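Local coordinates for mandelate racemase/muconate lactonizing enzyme/Enolase superfamily (Rhodobacter sphaeroides, PDB 2HZG), which belongs to the enolase superfamily, joining an enolase-type N-terminal domain to a TIM-barrel-like C-terminal domain that carries a metal site, at residues Ala185-Leu190 with Gly194-Asp199; Glu151-Ala156 with Val164-Gly169. All blocks are in the same frame, centred on the assembly; numbering follows the deposited sequence.

Interaction 1: Ala185-Leu190 with Gly194-Asp199; sequences AAREGL and GDLMVD. With NA (sodium ion), chain C.
R187 reaches from the end of helix 176-190 to the start of strand 195-199 and meets both L196 and G194. Its CB, 4.1 Å from CD2 of L196, opens the contact. CG lies anti to the backbone N (chi1 177°), and bends at chi2 and chi3 then fold the chain round so that the guanidinium arrives beside the strand. L196 runs past it the other way, its CB lying over one face of the guanidinium, 3.6 Å from NH2. NH1 gives a nearly straight hydrogen bond (169°) to O of G194, 2.9 Å away; the oxygen lies in the guanidinium plane, while NH1 is tilted 31° from the plane of the carbonyl. NH1 also bonds G191 O and NE bonds A221 O, so several backbone carbonyls fix the group's rotation. A water joins NH2, by a weak bond, to the backbone N of L196. Away from the guanidinium, A186 CB packs on L196 CD1 at 3.9 Å, and L190 lays CD2 against D195 O and L196 CB. A second water bridges L190 O and G194 N. At the far end of the same strand, D199 OD2 binds the sodium ion at 2.3 Å, together with E227 and E254. This is the helix-to-strand return of a beta-alpha-beta unit in a TIM-type barrel, with the metal site at the C-terminal ends of the strands.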
ATOM      1  N   ALA A 185     -16.167  31.037  -7.132  1.00 19.06           N
ATOM      2  CA  ALA A 185     -17.519  30.621  -7.542  1.00 19.29           C
ATOM      3  C   ALA A 185     -18.188  29.737  -6.471  1.00 19.64           C
ATOM      4  O   ALA A 185     -19.357  29.939  -6.148  1.00 19.67           O
ATOM      5  CB  ALA A 185     -17.486  29.926  -8.897  1.00 18.86           C
ATOM      6  N   ALA A 186     -17.428  28.806  -5.885  1.00 19.04           N
ATOM      7  CA  ALA A 186     -17.900  28.047  -4.708  1.00 18.84           C
ATOM      8  C   ALA A 186     -18.327  28.970  -3.558  1.00 18.85           C
ATOM      9  O   ALA A 186     -19.422  28.821  -2.994  1.00 18.06           O
ATOM     10  CB  ALA A 186     -16.825  27.050  -4.238  1.00 18.27           C
ATOM     11  N   ARG A 187     -17.470  29.932  -3.212  1.00 19.29           N
ATOM     12  CA  ARG A 187     -17.804  30.906  -2.186  1.00 20.11           C
ATOM     13  C   ARG A 187     -19.047  31.727  -2.587  1.00 20.92           C
ATOM     14  O   ARG A 187     -19.920  31.977  -1.752  1.00 20.52           O
ATOM     15  CB  ARG A 187     -16.606  31.823  -1.885  1.00 20.29           C
ATOM     16  CG  ARG A 187     -16.861  32.954  -0.860  1.00 19.63           C
ATOM     17  CD  ARG A 187     -17.521  32.491   0.446  1.00 20.35           C
ATOM     18  NE  ARG A 187     -16.598  31.788   1.324  1.00 21.15           N
ATOM     19  CZ  ARG A 187     -16.952  31.113   2.416  1.00 22.86           C
ATOM     20  NH1 ARG A 187     -18.237  31.025   2.778  1.00 23.45           N
ATOM     21  NH2 ARG A 187     -16.021  30.515   3.152  1.00 20.83           N
ATOM     22  N   GLU A 188     -19.113  32.134  -3.853  1.00 21.98           N
ATOM     23  CA  GLU A 188     -20.234  32.940  -4.353  1.00 23.26           C
ATOM     24  C   GLU A 188     -21.542  32.164  -4.215  1.00 23.38           C
ATOM     25  O   GLU A 188     -22.535  32.708  -3.717  1.00 23.85           O
ATOM     26  CB  GLU A 188     -20.013  33.372  -5.813  1.00 23.43           C
ATOM     27  CG  GLU A 188     -20.903  34.546  -6.259  1.00 26.78           C
ATOM     28  CD  GLU A 188     -20.687  34.960  -7.714  1.00 31.28           C
ATOM     29  OE1 GLU A 188     -19.585  34.700  -8.286  1.00 30.99           O
ATOM     30  OE2 GLU A 188     -21.640  35.541  -8.300  1.00 33.12           O
ATOM     31  N   GLY A 189     -21.545  30.901  -4.650  1.00 23.41           N
ATOM     32  CA  GLY A 189     -22.741  30.070  -4.537  1.00 23.68           C
ATOM     33  C   GLY A 189     -23.127  29.773  -3.100  1.00 24.16           C
ATOM     34  O   GLY A 189     -24.320  29.720  -2.767  1.00 23.96           O
ATOM     35  N   LEU A 190     -22.127  29.587  -2.237  1.00 23.87           N
ATOM     36  CA  LEU A 190     -22.385  29.175  -0.865  1.00 24.08           C
ATOM     37  C   LEU A 190     -22.887  30.326  -0.023  1.00 24.57           C
ATOM     38  O   LEU A 190     -23.657  30.119   0.927  1.00 24.41           O
ATOM     39  CB  LEU A 190     -21.120  28.582  -0.212  1.00 24.21           C
ATOM     40  CG  LEU A 190     -21.164  28.222   1.282  1.00 24.68           C
ATOM     41  CD1 LEU A 190     -22.274  27.184   1.567  1.00 23.85           C
ATOM     42  CD2 LEU A 190     -19.809  27.727   1.778  1.00 22.89           C
ATOM     43  N   GLY A 194     -21.317  30.276   5.329  1.00 28.57           N
ATOM     44  CA  GLY A 194     -21.007  28.847   5.349  1.00 26.87           C
ATOM     45  C   GLY A 194     -19.531  28.508   5.440  1.00 25.81           C
ATOM     46  O   GLY A 194     -18.681  29.322   5.090  1.00 25.48           O
ATOM     47  N   ASP A 195     -19.232  27.304   5.921  1.00 24.65           N
ATOM     48  CA  ASP A 195     -17.874  26.761   5.860  1.00 23.71           C
ATOM     49  C   ASP A 195     -17.601  26.200   4.464  1.00 21.90           C
ATOM     50  O   ASP A 195     -18.441  25.490   3.877  1.00 20.66           O
ATOM     51  CB  ASP A 195     -17.653  25.690   6.929  1.00 24.64           C
ATOM     52  CG  ASP A 195     -17.774  26.237   8.344  1.00 28.45           C
ATOM     53  OD1 ASP A 195     -17.565  27.444   8.529  1.00 32.69           O
ATOM     54  OD2 ASP A 195     -18.055  25.457   9.283  1.00 34.54           O
ATOM     55  N   LEU A 196     -16.440  26.565   3.922  1.00 20.08           N
ATOM     56  CA  LEU A 196     -16.021  26.096   2.618  1.00 18.56           C
ATOM     57  C   LEU A 196     -14.709  25.339   2.751  1.00 18.12           C
ATOM     58  O   LEU A 196     -13.759  25.828   3.372  1.00 18.03           O
ATOM     59  CB  LEU A 196     -15.881  27.252   1.617  1.00 17.99           C
ATOM     60  CG  LEU A 196     -15.417  26.922   0.195  1.00 17.50           C
ATOM     61  CD1 LEU A 196     -16.370  25.971  -0.538  1.00 15.95           C
ATOM     62  CD2 LEU A 196     -15.226  28.200  -0.609  1.00 18.99           C
ATOM     63  N   MET A 197     -14.681  24.134   2.186  1.00 17.35           N
ATOM     64  CA  MET A 197     -13.487  23.310   2.193  1.00 16.74           C
ATOM     65  C   MET A 197     -13.130  22.977   0.749  1.00 15.75           C
ATOM     66  O   MET A 197     -14.006  22.949  -0.121  1.00 14.22           O
ATOM     67  CB  MET A 197     -13.697  22.044   3.018  1.00 16.77           C
ATOM     68  CG  MET A 197     -13.871  22.288   4.524  1.00 20.00           C
ATOM     69  SD  MET A 197     -15.512  22.916   5.019  1.00 24.99           S
ATOM     70  CE  MET A 197     -16.505  21.503   4.813  1.00 22.90           C
ATOM     71  N   VAL A 198     -11.838  22.745   0.513  1.00 14.92           N
ATOM     72  CA  VAL A 198     -11.332  22.418  -0.809  1.00 15.20           C
ATOM     73  C   VAL A 198     -10.450  21.177  -0.751  1.00 15.29           C
ATOM     74  O   VAL A 198      -9.563  21.071   0.097  1.00 15.95           O
ATOM     75  CB  VAL A 198     -10.554  23.609  -1.439  1.00 15.59           C
ATOM     76  CG1 VAL A 198      -9.935  23.219  -2.811  1.00 14.17           C
ATOM     77  CG2 VAL A 198     -11.464  24.843  -1.559  1.00 15.92           C
ATOM     78  N   ASP A 199     -10.718  20.251  -1.661  1.00 15.00           N
ATOM     79  CA  ASP A 199      -9.995  18.988  -1.745  1.00 15.50           C
ATOM     80  C   ASP A 199      -9.386  18.883  -3.131  1.00 14.99           C
ATOM     81  O   ASP A 199     -10.094  18.884  -4.128  1.00 15.97           O
ATOM     82  CB  ASP A 199     -10.994  17.855  -1.473  1.00 15.20           C
ATOM     83  CG  ASP A 199     -10.441  16.457  -1.769  1.00 16.00           C
ATOM     84  OD1 ASP A 199      -9.232  16.263  -2.005  1.00 14.39           O
ATOM     85  OD2 ASP A 199     -11.280  15.517  -1.762  1.00 15.64           O
TER
HETATM   86 NA    NA C1101     -11.094  13.705  -0.294  1.00 22.84          NA
HETATM   87  O   HOH W   1     -15.083  28.601   5.355  1.00 27.56           O
HETATM   88  O   HOH W   2     -23.501  30.527   3.487  1.00 28.98           O
HETATM   89  O   HOH W   3      -8.734  13.812  -1.878  1.00 18.20           O
HETATM   90  O   HOH W   4     -11.584  11.890  -1.883  1.00 18.95           O
HETATM   91  O   HOH W   5     -13.645  13.593  -0.012  1.00 19.08           O

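Interaction 2: Glu151-Ala156 with Val164-Gly169; sequences ERARAA and VKFGWG
F166 points its ring edge-on at helix 146-158, wedging the rim between R152 and A153. CE1 meets R152 CB at 3.6 Å, and on the other side of the ring tip CE2 meets A153 CB at 3.7 Å. CZ comes within 3.6 Å of A153 N. Both R152 CB and A153 N lie near the ring plane, so the helix meets the edge of the ring, through a side-chain carbon and a backbone nitrogen. With CG anti to its carbonyl carbon (chi1 -72°), the ring leaves strand 163-167 toward the helix. Around it, F142 meets the ring with planes at about 30°, and A186 of helix 176-190 also touches it. R152 contributes only the root of its side chain here: its CB points toward the strand, but the chain runs extended from CG to NE and leads the guanidinium away, where NH1 bonds L141 O. In the conformer given here, one of two modelled for V164, A156 CB lies 3.6 Å from its CG2. Between F166 and V164, K165 projects to the other side of the strand, where NZ forms salt bridges with E227 and E329. Alanines thus face V164 and F166, and the axes of the two short segments run nearly antiparallel (153°), the packing of a helix on its following strand in the beta-alpha-beta unit 135-141, 146-158, 163-167 of the TIM-type barrel.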
ATOM      1  N   GLU A 151     -23.376  26.870  -9.004  1.00 18.23           N
ATOM      2  CA  GLU A 151     -24.738  26.287  -8.972  1.00 19.57           C
ATOM      3  C   GLU A 151     -24.847  25.117  -7.975  1.00 18.96           C
ATOM      4  O   GLU A 151     -25.839  25.001  -7.228  1.00 18.93           O
ATOM      5  CB  GLU A 151     -25.158  25.815 -10.368  1.00 20.11           C
ATOM      6  CG  GLU A 151     -25.440  26.944 -11.413  1.00 22.60           C
ATOM      7  CD  GLU A 151     -26.497  27.961 -10.942  1.00 26.19           C
ATOM      8  OE1 GLU A 151     -27.464  27.566 -10.242  1.00 28.31           O
ATOM      9  OE2 GLU A 151     -26.355  29.162 -11.253  1.00 24.87           O
ATOM     10  N   ARG A 152     -23.811  24.269  -7.954  1.00 18.67           N
ATOM     11  CA  ARG A 152     -23.682  23.197  -6.961  1.00 17.83           C
ATOM     12  C   ARG A 152     -23.663  23.709  -5.540  1.00 17.66           C
ATOM     13  O   ARG A 152     -24.325  23.132  -4.660  1.00 17.83           O
ATOM     14  CB  ARG A 152     -22.426  22.350  -7.233  1.00 17.38           C
ATOM     15  CG  ARG A 152     -22.584  21.568  -8.521  1.00 17.58           C
ATOM     16  CD  ARG A 152     -21.368  20.772  -8.903  1.00 15.79           C
ATOM     17  NE  ARG A 152     -21.600  20.151 -10.206  1.00 14.19           N
ATOM     18  CZ  ARG A 152     -20.787  19.261 -10.774  1.00 17.00           C
ATOM     19  NH1 ARG A 152     -19.671  18.883 -10.158  1.00 15.09           N
ATOM     20  NH2 ARG A 152     -21.092  18.743 -11.952  1.00 15.90           N
ATOM     21  N   ALA A 153     -22.900  24.775  -5.296  1.00 16.98           N
ATOM     22  CA  ALA A 153     -22.819  25.339  -3.954  1.00 17.43           C
ATOM     23  C   ALA A 153     -24.158  25.985  -3.549  1.00 17.74           C
ATOM     24  O   ALA A 153     -24.601  25.855  -2.392  1.00 17.40           O
ATOM     25  CB  ALA A 153     -21.660  26.352  -3.852  1.00 17.48           C
ATOM     26  N   ARG A 154     -24.770  26.684  -4.503  0.70 18.95           N
ATOM     27  CA  ARG A 154     -26.093  27.308  -4.333  0.70 20.06           C
ATOM     28  C   ARG A 154     -27.138  26.236  -3.999  0.70 20.07           C
ATOM     29  O   ARG A 154     -27.907  26.414  -3.067  0.70 20.50           O
ATOM     30  CB  ARG A 154     -26.474  28.102  -5.607  0.70 20.48           C
ATOM     31  CG  ARG A 154     -27.728  28.998  -5.507  0.70 22.83           C
ATOM     32  CD  ARG A 154     -27.934  29.836  -6.795  0.70 25.94           C
ATOM     33  NE  ARG A 154     -29.242  30.504  -6.837  0.70 29.05           N
ATOM     34  CZ  ARG A 154     -29.444  31.819  -6.695  0.70 31.69           C
ATOM     35  NH1 ARG A 154     -28.424  32.650  -6.502  0.70 31.32           N
ATOM     36  NH2 ARG A 154     -30.684  32.310  -6.750  0.70 34.02           N
ATOM     37  N   ALA A 155     -27.138  25.122  -4.736  1.00 20.26           N
ATOM     38  CA  ALA A 155     -28.099  24.023  -4.497  1.00 21.23           C
ATOM     39  C   ALA A 155     -27.900  23.368  -3.125  1.00 22.36           C
ATOM     40  O   ALA A 155     -28.874  23.106  -2.429  1.00 22.68           O
ATOM     41  CB  ALA A 155     -28.063  22.990  -5.613  1.00 20.54           C
ATOM     42  N   ALA A 156     -26.640  23.152  -2.720  1.00 23.23           N
ATOM     43  CA  ALA A 156     -26.333  22.663  -1.377  1.00 23.58           C
ATOM     44  C   ALA A 156     -26.851  23.593  -0.258  1.00 24.55           C
ATOM     45  O   ALA A 156     -27.476  23.117   0.706  1.00 23.88           O
ATOM     46  CB  ALA A 156     -24.811  22.362  -1.213  1.00 22.98           C
ATOM     47  N   VAL A 164     -19.913  23.296   2.790  0.60 17.99           N
ATOM     48  CA  VAL A 164     -19.718  22.598   1.513  0.60 17.10           C
ATOM     49  C   VAL A 164     -18.221  22.374   1.259  0.60 17.16           C
ATOM     50  O   VAL A 164     -17.393  23.241   1.577  0.60 16.84           O
ATOM     51  CB  VAL A 164     -20.333  23.369   0.299  0.60 17.64           C
ATOM     52  CG1 VAL A 164     -20.071  22.636  -1.009  0.60 16.92           C
ATOM     53  CG2 VAL A 164     -21.849  23.590   0.465  0.60 16.08           C
ATOM     54  N   LYS A 165     -17.891  21.214   0.689  1.00 16.53           N
ATOM     55  CA  LYS A 165     -16.537  20.935   0.210  1.00 16.18           C
ATOM     56  C   LYS A 165     -16.630  20.633  -1.272  1.00 15.24           C
ATOM     57  O   LYS A 165     -17.529  19.924  -1.702  1.00 16.10           O
ATOM     58  CB  LYS A 165     -15.918  19.740   0.940  1.00 15.55           C
ATOM     59  CG  LYS A 165     -14.446  19.506   0.567  1.00 15.83           C
ATOM     60  CD  LYS A 165     -13.840  18.421   1.427  1.00 14.76           C
ATOM     61  CE  LYS A 165     -14.123  17.033   0.874  1.00 12.04           C
ATOM     62  NZ  LYS A 165     -13.544  15.975   1.765  1.00 12.59           N
ATOM     63  N   PHE A 166     -15.734  21.205  -2.063  1.00 14.48           N
ATOM     64  CA  PHE A 166     -15.568  20.781  -3.441  1.00 14.13           C
ATOM     65  C   PHE A 166     -14.220  20.097  -3.605  1.00 14.52           C
ATOM     66  O   PHE A 166     -13.226  20.529  -3.035  1.00 14.69           O
ATOM     67  CB  PHE A 166     -15.661  21.966  -4.397  1.00 14.85           C
ATOM     68  CG  PHE A 166     -17.039  22.509  -4.532  1.00 15.63           C
ATOM     69  CD1 PHE A 166     -17.920  21.939  -5.427  1.00 14.96           C
ATOM     70  CD2 PHE A 166     -17.478  23.551  -3.714  1.00 16.15           C
ATOM     71  CE1 PHE A 166     -19.202  22.412  -5.549  1.00 16.55           C
ATOM     72  CE2 PHE A 166     -18.771  24.028  -3.840  1.00 15.26           C
ATOM     73  CZ  PHE A 166     -19.628  23.448  -4.742  1.00 15.75           C
ATOM     74  N   GLY A 167     -14.194  19.048  -4.412  1.00 14.60           N
ATOM     75  CA  GLY A 167     -12.972  18.296  -4.614  1.00 15.18           C
ATOM     76  C   GLY A 167     -12.783  18.017  -6.067  1.00 15.42           C
ATOM     77  O   GLY A 167     -13.752  18.018  -6.828  1.00 16.25           O
ATOM     78  N   TRP A 168     -11.531  17.802  -6.456  1.00 15.16           N
ATOM     79  CA  TRP A 168     -11.215  17.175  -7.737  1.00 15.20           C
ATOM     80  C   TRP A 168     -11.782  17.974  -8.930  1.00 15.74           C
ATOM     81  O   TRP A 168     -11.671  19.211  -8.967  1.00 15.28           O
ATOM     82  CB  TRP A 168     -11.711  15.715  -7.757  1.00 15.48           C
ATOM     83  CG  TRP A 168     -11.222  14.842  -6.602  1.00 15.87           C
ATOM     84  CD1 TRP A 168     -11.789  14.728  -5.350  1.00 16.40           C
ATOM     85  CD2 TRP A 168     -10.102  13.950  -6.611  1.00 15.32           C
ATOM     86  NE1 TRP A 168     -11.079  13.833  -4.586  1.00 17.87           N
ATOM     87  CE2 TRP A 168     -10.048  13.329  -5.336  1.00 17.93           C
ATOM     88  CE3 TRP A 168      -9.146  13.601  -7.572  1.00 15.63           C
ATOM     89  CZ2 TRP A 168      -9.062  12.387  -5.000  1.00 17.29           C
ATOM     90  CZ3 TRP A 168      -8.168  12.648  -7.236  1.00 15.61           C
ATOM     91  CH2 TRP A 168      -8.139  12.060  -5.965  1.00 15.34           C
ATOM     92  N   GLY A 169     -12.385  17.278  -9.891  1.00 16.12           N
ATOM     93  CA  GLY A 169     -12.748  17.924 -11.163  1.00 16.70           C
ATOM     94  C   GLY A 169     -11.479  18.550 -11.733  1.00 17.27           C
ATOM     95  O   GLY A 169     -10.420  17.918 -11.737  1.00 16.90           O
TER

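From the N terminus, strand 135-141 leads into helix 146-158, and interaction 2 closes the short loop returning that helix to strand 163-167. The chain then runs through helix 176-190, and interaction 1 closes an even shorter turn into strand 195-199. The two closures come in series, neither nesting nor crossing, and their centres lie about 7 Å apart. Strand 163-167 ends one beta-alpha-beta unit and begins the next. It pairs in parallel with strand 195-199, D195 O lying 2.9 Å from V164 N, while A186 O packs on A153 CB between the helices. Two successive helices are thus joined to neighbouring strands of one barrel sheet.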